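Local atomic coordinates of lipolytic enzyme (Clostridium thermocellum, PDB entry 2VPT), a protein that removes acetyl groups from acetylated xylan, being the catalytic domain of a family 3 carbohydrate esterase of the cellulosome. Residues F88-G93 and D127-P132; N94-N99 and E133-Y138. All blocks are in the same frame, centred on the assembly; numbering follows the deposited sequence.

Interaction 1: residues F88-G93 and D127-P132; sequences FLWIGG and DYYPWP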
loop_
_atom_site.group_PDB
_atom_site.type_symbol
_atom_site.label_atom_id
_atom_site.label_comp_id
_atom_site.label_asym_id
_atom_site.label_seq_id
_atom_site.Cartn_x
_atom_site.Cartn_y
_atom_site.Cartn_z
ATOM N N PHE A 88 16.089 -1.028 -8.288
ATOM C CA PHE A 88 15.187 -1.332 -9.377
ATOM C C PHE A 88 14.311 -0.101 -9.557
ATOM O O PHE A 88 13.376 0.113 -8.777
ATOM C CB PHE A 88 14.275 -2.523 -9.052
ATOM C CG PHE A 88 14.931 -3.882 -9.040
ATOM C CD1 PHE A 88 16.183 -4.131 -9.572
ATOM C CD2 PHE A 88 14.218 -4.949 -8.507
ATOM C CE1 PHE A 88 16.709 -5.431 -9.561
ATOM C CE2 PHE A 88 14.747 -6.239 -8.494
ATOM C CZ PHE A 88 15.981 -6.467 -9.030
ATOM N N LEU A 89 14.600 0.712 -10.568
ATOM C CA LEU A 89 13.892 1.979 -10.768
ATOM C C LEU A 89 12.853 1.838 -11.879
ATOM O O LEU A 89 13.163 1.427 -12.992
ATOM C CB LEU A 89 14.910 3.079 -11.105
ATOM C CG LEU A 89 14.335 4.477 -11.317
ATOM C CD1 LEU A 89 13.716 5.008 -10.033
ATOM C CD2 LEU A 89 15.396 5.427 -11.826
ATOM N N TRP A 90 11.620 2.203 -11.578
ATOM C CA TRP A 90 10.524 2.105 -12.527
ATOM C C TRP A 90 9.650 3.327 -12.311
ATOM O O TRP A 90 8.809 3.360 -11.402
ATOM C CB TRP A 90 9.762 0.784 -12.320
ATOM C CG TRP A 90 8.706 0.516 -13.338
ATOM C CD1 TRP A 90 8.485 1.199 -14.499
ATOM C CD2 TRP A 90 7.716 -0.515 -13.294
ATOM N NE1 TRP A 90 7.413 0.672 -15.163
ATOM C CE2 TRP A 90 6.934 -0.401 -14.455
ATOM C CE3 TRP A 90 7.419 -1.533 -12.388
ATOM C CZ2 TRP A 90 5.879 -1.256 -14.722
ATOM C CZ3 TRP A 90 6.371 -2.385 -12.671
ATOM C CH2 TRP A 90 5.619 -2.242 -13.820
ATOM N N ILE A 91 9.856 4.351 -13.147
ATOM C CA ILE A 91 9.283 5.666 -12.859
ATOM C C ILE A 91 9.106 6.494 -14.125
ATOM O O ILE A 91 9.782 6.269 -15.135
ATOM C CB ILE A 91 10.195 6.392 -11.845
ATOM C CG1 ILE A 91 9.479 7.517 -11.088
ATOM C CG2 ILE A 91 11.476 6.868 -12.496
ATOM C CD1 ILE A 91 8.384 7.054 -10.140
ATOM N N GLY A 92 8.156 7.427 -14.071
ATOM C CA GLY A 92 7.961 8.436 -15.123
ATOM C C GLY A 92 6.624 8.384 -15.807
ATOM O O GLY A 92 6.258 9.316 -16.523
ATOM N N GLY A 93 5.858 7.327 -15.588
ATOM C CA GLY A 93 4.543 7.231 -16.164
ATOM C C GLY A 93 3.640 8.352 -15.680
ATOM O O GLY A 93 2.822 8.866 -16.441
ATOM N N ASP A 127 11.158 0.281 -18.499
ATOM C CA ASP A 127 10.010 0.901 -19.153
ATOM C C ASP A 127 8.696 0.240 -18.693
ATOM O O ASP A 127 8.717 -0.572 -17.756
ATOM C CB ASP A 127 10.190 0.981 -20.681
ATOM C CG ASP A 127 10.081 -0.342 -21.392
ATOM O OD1 ASP A 127 9.954 -1.394 -20.739
ATOM O OD2 ASP A 127 10.115 -0.312 -22.650
ATOM N N TYR A 128 7.567 0.606 -19.292
ATOM C CA TYR A 128 6.250 0.155 -18.861
ATOM C C TYR A 128 5.631 -0.855 -19.813
ATOM O O TYR A 128 5.886 -0.861 -21.016
ATOM C CB TYR A 128 5.297 1.359 -18.724
ATOM C CG TYR A 128 5.596 2.247 -17.545
ATOM C CD1 TYR A 128 4.809 2.202 -16.419
ATOM C CD2 TYR A 128 6.665 3.148 -17.561
ATOM C CE1 TYR A 128 5.067 3.026 -15.330
ATOM C CE2 TYR A 128 6.931 3.956 -16.476
ATOM C CZ TYR A 128 6.136 3.879 -15.353
ATOM O OH TYR A 128 6.399 4.710 -14.273
ATOM N N TYR A 129 4.781 -1.711 -19.261
ATOM C CA TYR A 129 3.854 -2.482 -20.081
ATOM C C TYR A 129 3.034 -1.469 -20.899
ATOM O O TYR A 129 2.812 -0.343 -20.461
ATOM C CB TYR A 129 2.966 -3.378 -19.207
ATOM C CG TYR A 129 2.209 -2.646 -18.129
ATOM C CD1 TYR A 129 0.919 -2.197 -18.353
ATOM C CD2 TYR A 129 2.800 -2.374 -16.891
ATOM C CE1 TYR A 129 0.220 -1.506 -17.384
ATOM C CE2 TYR A 129 2.112 -1.677 -15.912
ATOM C CZ TYR A 129 0.818 -1.249 -16.159
ATOM O OH TYR A 129 0.106 -0.566 -15.189
ATOM N N PRO A 130 2.611 -1.842 -22.105
ATOM C CA PRO A 130 2.013 -0.865 -23.034
ATOM C C PRO A 130 0.533 -0.530 -22.777
ATOM O O PRO A 130 -0.327 -0.730 -23.649
ATOM C CB PRO A 130 2.204 -1.552 -24.386
ATOM C CG PRO A 130 2.041 -2.993 -24.054
ATOM C CD PRO A 130 2.741 -3.172 -22.723
ATOM N N TRP A 131 0.241 -0.011 -21.588
ATOM C CA TRP A 131 -1.123 0.342 -21.206
ATOM C C TRP A 131 -1.079 1.445 -20.158
ATOM O O TRP A 131 -0.355 1.307 -19.177
ATOM C CB TRP A 131 -1.833 -0.879 -20.621
ATOM C CG TRP A 131 -3.294 -0.669 -20.424
ATOM C CD1 TRP A 131 -3.934 -0.402 -19.261
ATOM C CD2 TRP A 131 -4.299 -0.699 -21.441
ATOM N NE1 TRP A 131 -5.283 -0.275 -19.480
ATOM C CE2 TRP A 131 -5.532 -0.455 -20.814
ATOM C CE3 TRP A 131 -4.274 -0.923 -22.822
ATOM C CZ2 TRP A 131 -6.740 -0.413 -21.523
ATOM C CZ3 TRP A 131 -5.473 -0.884 -23.525
ATOM C CH2 TRP A 131 -6.686 -0.634 -22.871
ATOM N N PRO A 132 -1.798 2.564 -20.380
ATOM C CA PRO A 132 -2.548 2.920 -21.583
ATOM C C PRO A 132 -1.609 3.094 -22.775
ATOM O O PRO A 132 -0.405 3.272 -22.591
ATOM C CB PRO A 132 -3.199 4.258 -21.211
ATOM C CG PRO A 132 -2.342 4.816 -20.161
ATOM C CD PRO A 132 -1.842 3.644 -19.380
#
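Tyr-128 and Trp-90 form an edge-to-face aromatic pair, and Gly-93 holds the hydroxyl end of the tyrosine. At the base of Tyr-128, CB lies 4.2 Å from NE1 of Trp-90. Chi1 of -72° puts CG beside its own backbone N and anti to the carbonyl carbon. From there the ring brings one face to the indole N-H edge. NE1 of Trp-90 sits over the ring centre, 3.1 Å above the plane. All six ring carbons therefore have it as a close neighbour, with Tyr-128 CD1 and CE1 both 3.3 Å from Trp-90 NE1. The five-membered ring of Trp-90 is inclined at 52° to the phenol ring. The carbonyl O of Asp-127 is also near NE1, but the angle is too poor for a hydrogen bond.

The turn that receives the tip is Gly-92 and Gly-93, which with Asn-94 and Asp-95 read Gly-Gly-Asn-Asp. This matches the conserved Gly-Xaa-Asn-Asp block of SGNH hydrolases, placed after a strand of the central sheet. Gly-92 is the N-cap of the helix that follows.

Along the phenol, Tyr-128 CE2 and CZ pass close to Gly-93 N, with Tyr-128 CZ 3.5 Å from Gly-93 N. At the tip, Tyr-128 OH accepts a hydrogen bond of 3.0 Å from Gly-93 N, with an N-H...O angle of 159°. Gly-92 N is close to OH but not bonded to it. The hydroxyl is also hydrogen-bonded to Asp-13 OD2. These two bonds fix the position of the buried tip, while packing against NE1 sets the tilt of the ring. Tyr-129 meets the far end of the indole. Its CD2 reaches the benzo edge in plane, 3.9 Å from CZ2 of Trp-90, and the two side chains cross at about a right angle.

Interaction 2: residues N94-N99 and E133-Y138; sequences NDLLLN and EAIKQY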
loop_
_atom_site.group_PDB
_atom_site.type_symbol
_atom_site.label_atom_id
_atom_site.label_comp_id
_atom_site.label_asym_id
_atom_site.label_seq_id
_atom_site.Cartn_x
_atom_site.Cartn_y
_atom_site.Cartn_z
ATOM N N ASN A 94 3.773 8.725 -14.412
ATOM C CA ASN A 94 2.929 9.773 -13.874
ATOM C C ASN A 94 3.350 11.138 -14.411
ATOM O O ASN A 94 2.492 12.019 -14.568
ATOM C CB ASN A 94 2.887 9.777 -12.347
ATOM C CG ASN A 94 2.135 8.601 -11.788
ATOM O OD1 ASN A 94 2.589 7.956 -10.836
ATOM N ND2 ASN A 94 1.003 8.301 -12.370
ATOM N N ASP A 95 4.638 11.344 -14.668
ATOM C CA ASP A 95 5.057 12.609 -15.326
ATOM C C ASP A 95 4.273 12.800 -16.616
ATOM O O ASP A 95 3.761 13.890 -16.880
ATOM C CB ASP A 95 6.545 12.633 -15.609
ATOM C CG ASP A 95 7.371 12.497 -14.350
ATOM O OD1 ASP A 95 8.057 13.462 -13.960
ATOM O OD2 ASP A 95 7.323 11.403 -13.723
ATOM N N LEU A 96 4.140 11.744 -17.408
ATOM C CA LEU A 96 3.381 11.821 -18.652
ATOM C C LEU A 96 1.890 11.971 -18.405
ATOM O O LEU A 96 1.265 12.929 -18.877
ATOM C CB LEU A 96 3.660 10.606 -19.542
ATOM C CG LEU A 96 2.849 10.553 -20.839
ATOM C CD1 LEU A 96 3.191 11.744 -21.767
ATOM C CD2 LEU A 96 3.063 9.239 -21.561
ATOM N N LEU A 97 1.316 11.050 -17.642
ATOM C CA LEU A 97 -0.127 10.918 -17.545
ATOM C C LEU A 97 -0.743 11.948 -16.597
ATOM O O LEU A 97 -1.873 12.388 -16.833
ATOM C CB LEU A 97 -0.504 9.482 -17.132
ATOM C CG LEU A 97 -0.057 8.404 -18.119
ATOM C CD1 LEU A 97 -0.259 7.016 -17.504
ATOM C CD2 LEU A 97 -0.772 8.504 -19.456
ATOM N N LEU A 98 -0.012 12.366 -15.564
ATOM C CA LEU A 98 -0.515 13.354 -14.595
ATOM C C LEU A 98 -0.006 14.760 -14.878
ATOM O O LEU A 98 -0.722 15.727 -14.616
ATOM C CB LEU A 98 -0.152 12.979 -13.142
ATOM C CG LEU A 98 -1.098 12.057 -12.365
ATOM C CD1 LEU A 98 -1.829 11.065 -13.265
ATOM C CD2 LEU A 98 -0.340 11.381 -11.209
ATOM N N ASN A 99 1.227 14.889 -15.366
ATOM C CA ASN A 99 1.858 16.194 -15.546
ATOM C C ASN A 99 1.968 16.635 -17.016
ATOM O O ASN A 99 2.466 17.716 -17.259
ATOM C CB ASN A 99 3.275 16.233 -14.940
ATOM C CG ASN A 99 3.301 16.329 -13.420
ATOM O OD1 ASN A 99 2.272 16.450 -12.748
ATOM N ND2 ASN A 99 4.516 16.292 -12.875
ATOM N N GLU A 133 -2.169 3.049 -23.981
ATOM C CA GLU A 133 -1.405 3.190 -25.223
ATOM C C GLU A 133 -0.437 4.377 -25.182
ATOM O O GLU A 133 0.690 4.281 -25.667
ATOM C CB GLU A 133 -2.381 3.315 -26.413
ATOM C CG GLU A 133 -1.778 3.717 -27.764
ATOM C CD GLU A 133 -1.260 2.549 -28.592
ATOM O OE1 GLU A 133 -1.113 1.426 -28.050
ATOM O OE2 GLU A 133 -0.991 2.764 -29.800
ATOM N N ALA A 134 -0.866 5.478 -24.565
ATOM C CA ALA A 134 -0.078 6.698 -24.485
ATOM C C ALA A 134 1.305 6.495 -23.862
ATOM O O ALA A 134 2.234 7.224 -24.172
ATOM C CB ALA A 134 -0.840 7.763 -23.699
ATOM N N ILE A 135 1.449 5.504 -22.984
ATOM C CA ILE A 135 2.723 5.299 -22.303
ATOM C C ILE A 135 3.853 4.902 -23.270
ATOM O O ILE A 135 5.027 5.122 -22.980
ATOM C CB ILE A 135 2.585 4.256 -21.168
ATOM C CG1 ILE A 135 3.702 4.416 -20.141
ATOM C CG2 ILE A 135 2.649 2.816 -21.703
ATOM C CD1 ILE A 135 3.686 5.684 -19.359
ATOM N N LYS A 136 3.493 4.360 -24.434
ATOM C CA LYS A 136 4.500 3.951 -25.416
ATOM C C LYS A 136 5.401 5.122 -25.836
ATOM O O LYS A 136 6.572 4.942 -26.151
ATOM C CB LYS A 136 3.828 3.342 -26.649
ATOM C CG LYS A 136 3.074 2.031 -26.390
ATOM C CD LYS A 136 2.492 1.478 -27.689
ATOM C CE LYS A 136 1.690 0.223 -27.462
ATOM N NZ LYS A 136 1.004 -0.223 -28.710
ATOM N N GLN A 137 4.860 6.338 -25.816
ATOM C CA GLN A 137 5.637 7.510 -26.172
ATOM C C GLN A 137 6.799 7.737 -25.210
ATOM O O GLN A 137 7.889 8.153 -25.600
ATOM C CB GLN A 137 4.748 8.755 -26.189
ATOM C CG GLN A 137 5.351 9.915 -26.952
ATOM C CD GLN A 137 4.486 11.165 -26.968
ATOM O OE1 GLN A 137 3.532 11.311 -26.200
ATOM N NE2 GLN A 137 4.839 12.083 -27.843
ATOM N N TYR A 138 6.551 7.474 -23.927
ATOM C CA TYR A 138 7.593 7.563 -22.906
ATOM C C TYR A 138 8.529 6.348 -22.977
ATOM O O TYR A 138 9.745 6.497 -22.909
ATOM C CB TYR A 138 6.960 7.680 -21.517
ATOM C CG TYR A 138 7.942 7.699 -20.378
ATOM C CD1 TYR A 138 8.997 8.581 -20.355
ATOM C CD2 TYR A 138 7.818 6.821 -19.315
ATOM C CE1 TYR A 138 9.893 8.607 -19.331
ATOM C CE2 TYR A 138 8.714 6.831 -18.289
ATOM C CZ TYR A 138 9.757 7.717 -18.286
ATOM O OH TYR A 138 10.688 7.756 -17.269
#
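Leu-96 puts one methyl group, CD2, against Ala-134, Ile-135 and Tyr-138. The closest approach is from CD2 of Leu-96 to the carbonyl O of Ala-134, at 3.4 Å. The same Leu-96 CD2 lies 4.0 Å from CA of Ile-135. It also meets side-chain carbon there, with CD1 of Ile-135 at 4.2 Å from Leu-96 CD2. CB of Tyr-138, further along, is equally near to Leu-96 CD2. A single methyl therefore touches three residues of the opposing segment. CG of Leu-96 is anti to the backbone N (chi1 177°), and the side chain leaves helix 93-99 toward helix 136-139. The other methyl, CD1, has a looser contact with OE1 of Gln-137. From the next residue, CD2 of Leu-97 lies 4.3 Å from CB of Ala-134, at the more exposed margin.

The next shell is polar. Ala-134 O accepts a backbone hydrogen bond from Gln-137 N, so the oxygen beside the leucine methyl already has a partner. Within segment 133-138, Lys-136 NZ makes a 2.8 Å salt bridge with Glu-133 OE1, approaching on the syn side and 31° out of the carboxylate plane. The Tyr-138 side chain carries on past Leu-96 and touches Ile-68 of helix 68-82 and Leu-102, and its OH is bonded to Ile-91 O. Helix 93-99 has its own ties: Asp-95 bonds through OD1 to Asn-103 ND2 and through OD2 to the backbone N of Ile-68.

No hydrogen bond or salt bridge joins the two segments. A leucine methyl packs on carbon and on a carbonyl oxygen already bonded to Gln-137 N, so the contact between these two helical segments of the SGNH-hydrolase fold is not directional.

The two interactions are neighbours, with centres about 9 Å apart on the same side of the chain's centre. Their segments alternate along the chain: 88-93, 94-99, 127-132, then 133-138. Strand 86-90 is followed by helix 93-99. Next to it in the sheet, parallel strand 122-126 leads through the 127-132 loop to helix 136-139. Both interactions thus lie between the connections that follow two adjacent parallel strands. Interaction 1 is buried and interaction 2 partly exposed. Tyr-129 of interaction 1 lies near the presumed triad of Ser-14, His-178 and Asp-175 without touching it. The connections are therefore packed together beside that presumed site.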